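Local coordinates for protein processed glycerol phosphate lipoteichoic acid synthase 2 (PDB 2W8D) that belongs to the sulfatase family of the alkaline phosphatase clan and holds a magnesium ion in its metal site, at residues 7-12 with 392-397. Residues are numbered along the deposited sequence; the frame is centred on the assembly and turned at random.
Sequences VTEVEN and SDKIIN
The carboxylate of Glu-9 is the flat group here, and it turns both oxygens toward the end of Lys-394. The ammonium lies in front of the two oxygens, somewhat out of their plane: NZ of Lys-394 is 4.1 Å from OE1 of Glu-9, too far for a salt bridge. The attraction is probably weak at this distance; the lysine makes its salt bridge with Glu-390, on its own helix. The motif is a simple helix-helix packing. Helix 6-17, near the N-terminus, lies against the end of helix 380-397. The two segments run roughly antiparallel, at 142°, with axes 10.1 Å apart at closest approach. The centre of the contact lies about 23 Å from the centre of the chain.

Val-10 is the middle of the contact and is buried. Its two methyls divide the work. CG2 rests on the aliphatic part of Lys-394, 4.0 Å from CB of that residue. Met-391, one turn before Ile-395, also touches Val-10 and Glu-9. Ile-395 also touches Leu-95 in a loop. With Val-10 chi1 at 168°, CG1 is anti to the backbone N and ends 3.5 Å from CD1 of Ile-395.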
loop_
_atom_site.group_PDB
_atom_site.type_symbol
_atom_site.label_atom_id
_atom_site.label_comp_id
_atom_site.label_asym_id
_atom_site.label_seq_id
_atom_site.Cartn_x
_atom_site.Cartn_y
_atom_site.Cartn_z
ATOM N N VAL A 7 -8.089 17.488 -20.102
ATOM C CA VAL A 7 -8.813 16.740 -19.084
ATOM C C VAL A 7 -9.882 15.877 -19.744
ATOM O O VAL A 7 -10.160 14.760 -19.283
ATOM C CB VAL A 7 -9.448 17.696 -18.041
ATOM C CG1 VAL A 7 -10.552 17.013 -17.247
ATOM C CG2 VAL A 7 -8.391 18.208 -17.105
ATOM N N THR A 8 -10.446 16.387 -20.838
ATOM C CA THR A 8 -11.585 15.759 -21.506
ATOM C C THR A 8 -11.312 14.297 -21.862
ATOM O O THR A 8 -12.091 13.411 -21.499
ATOM C CB THR A 8 -12.027 16.553 -22.777
ATOM O OG1 THR A 8 -12.257 17.926 -22.438
ATOM C CG2 THR A 8 -13.294 15.966 -23.377
ATOM N N GLU A 9 -10.201 14.058 -22.557
ATOM C CA GLU A 9 -9.842 12.718 -23.019
ATOM C C GLU A 9 -9.646 11.750 -21.844
ATOM O O GLU A 9 -10.093 10.590 -21.896
ATOM C CB GLU A 9 -8.583 12.781 -23.890
ATOM C CG GLU A 9 -8.339 11.544 -24.764
ATOM C CD GLU A 9 -6.850 11.214 -24.937
ATOM O OE1 GLU A 9 -6.022 12.154 -25.067
ATOM O OE2 GLU A 9 -6.511 10.007 -24.948
ATOM N N VAL A 10 -8.992 12.236 -20.787
ATOM C CA VAL A 10 -8.771 11.426 -19.593
ATOM C C VAL A 10 -10.080 11.146 -18.848
ATOM O O VAL A 10 -10.304 10.031 -18.368
ATOM C CB VAL A 10 -7.685 12.022 -18.650
ATOM C CG1 VAL A 10 -7.697 11.330 -17.290
ATOM C CG2 VAL A 10 -6.302 11.875 -19.271
ATOM N N GLU A 11 -10.952 12.145 -18.773
ATOM C CA GLU A 11 -12.231 11.971 -18.096
ATOM C C GLU A 11 -13.134 10.957 -18.818
ATOM O O GLU A 11 -13.802 10.146 -18.173
ATOM C CB GLU A 11 -12.918 13.326 -17.931
ATOM C CG GLU A 11 -14.338 13.276 -17.413
ATOM C CD GLU A 11 -15.053 14.599 -17.571
ATOM O OE1 GLU A 11 -14.662 15.411 -18.443
ATOM O OE2 GLU A 11 -16.019 14.828 -16.819
ATOM N N ASN A 12 -13.132 10.998 -20.148
ATOM C CA ASN A 12 -13.949 10.081 -20.952
ATOM C C ASN A 12 -13.526 8.621 -20.840
ATOM O O ASN A 12 -14.351 7.714 -20.923
ATOM C CB ASN A 12 -13.979 10.523 -22.414
ATOM C CG ASN A 12 -14.782 11.791 -22.610
ATOM O OD1 ASN A 12 -15.755 12.039 -21.891
ATOM N ND2 ASN A 12 -14.375 12.612 -23.571
ATOM N N SER A 392 -3.002 8.061 -16.417
ATOM C CA SER A 392 -2.433 8.533 -15.181
ATOM C C SER A 392 -1.298 9.555 -15.433
ATOM O O SER A 392 -1.305 10.643 -14.829
ATOM C CB SER A 392 -1.987 7.356 -14.305
ATOM O OG SER A 392 -1.463 7.805 -13.063
ATOM N N ASP A 393 -0.338 9.211 -16.300
ATOM C CA ASP A 393 0.785 10.128 -16.633
ATOM C C ASP A 393 0.322 11.471 -17.187
ATOM O O ASP A 393 0.903 12.505 -16.845
ATOM C CB ASP A 393 1.856 9.494 -17.539
ATOM C CG ASP A 393 2.701 8.423 -16.797
ATOM O OD1 ASP A 393 2.820 8.501 -15.550
ATOM O OD2 ASP A 393 3.243 7.500 -17.452
ATOM N N LYS A 394 -0.745 11.492 -17.982
ATOM C CA LYS A 394 -1.271 12.795 -18.441
ATOM C C LYS A 394 -1.710 13.665 -17.276
ATOM O O LYS A 394 -1.467 14.874 -17.272
ATOM C CB LYS A 394 -2.414 12.632 -19.440
ATOM C CG LYS A 394 -1.915 12.337 -20.833
ATOM C CD LYS A 394 -2.999 11.758 -21.742
ATOM C CE LYS A 394 -2.561 11.875 -23.169
ATOM N NZ LYS A 394 -2.528 10.535 -23.802
ATOM N N ILE A 395 -2.339 13.039 -16.285
ATOM C CA ILE A 395 -2.823 13.769 -15.120
ATOM C C ILE A 395 -1.661 14.374 -14.329
ATOM O O ILE A 395 -1.674 15.569 -13.998
ATOM C CB ILE A 395 -3.735 12.889 -14.229
ATOM C CG1 ILE A 395 -5.123 12.752 -14.879
ATOM C CG2 ILE A 395 -3.892 13.475 -12.825
ATOM C CD1 ILE A 395 -5.961 11.547 -14.286
ATOM N N ILE A 396 -0.643 13.563 -14.084
ATOM C CA ILE A 396 0.448 13.970 -13.235
ATOM C C ILE A 396 1.383 14.950 -13.934
ATOM O O ILE A 396 1.743 15.984 -13.355
ATOM C CB ILE A 396 1.150 12.738 -12.637
ATOM C CG1 ILE A 396 0.602 12.494 -11.219
ATOM C CG2 ILE A 396 2.614 12.920 -12.548
ATOM C CD1 ILE A 396 -0.355 11.484 -11.184
ATOM N N ASN A 397 1.721 14.657 -15.191
ATOM C CA ASN A 397 2.626 15.488 -15.968
ATOM C C ASN A 397 2.017 16.838 -16.309
ATOM O O ASN A 397 2.734 17.827 -16.395
ATOM C CB ASN A 397 3.037 14.807 -17.283
ATOM C CG ASN A 397 3.764 13.484 -17.072
ATOM O OD1 ASN A 397 4.312 13.218 -16.004
ATOM N ND2 ASN A 397 3.761 12.640 -18.104
#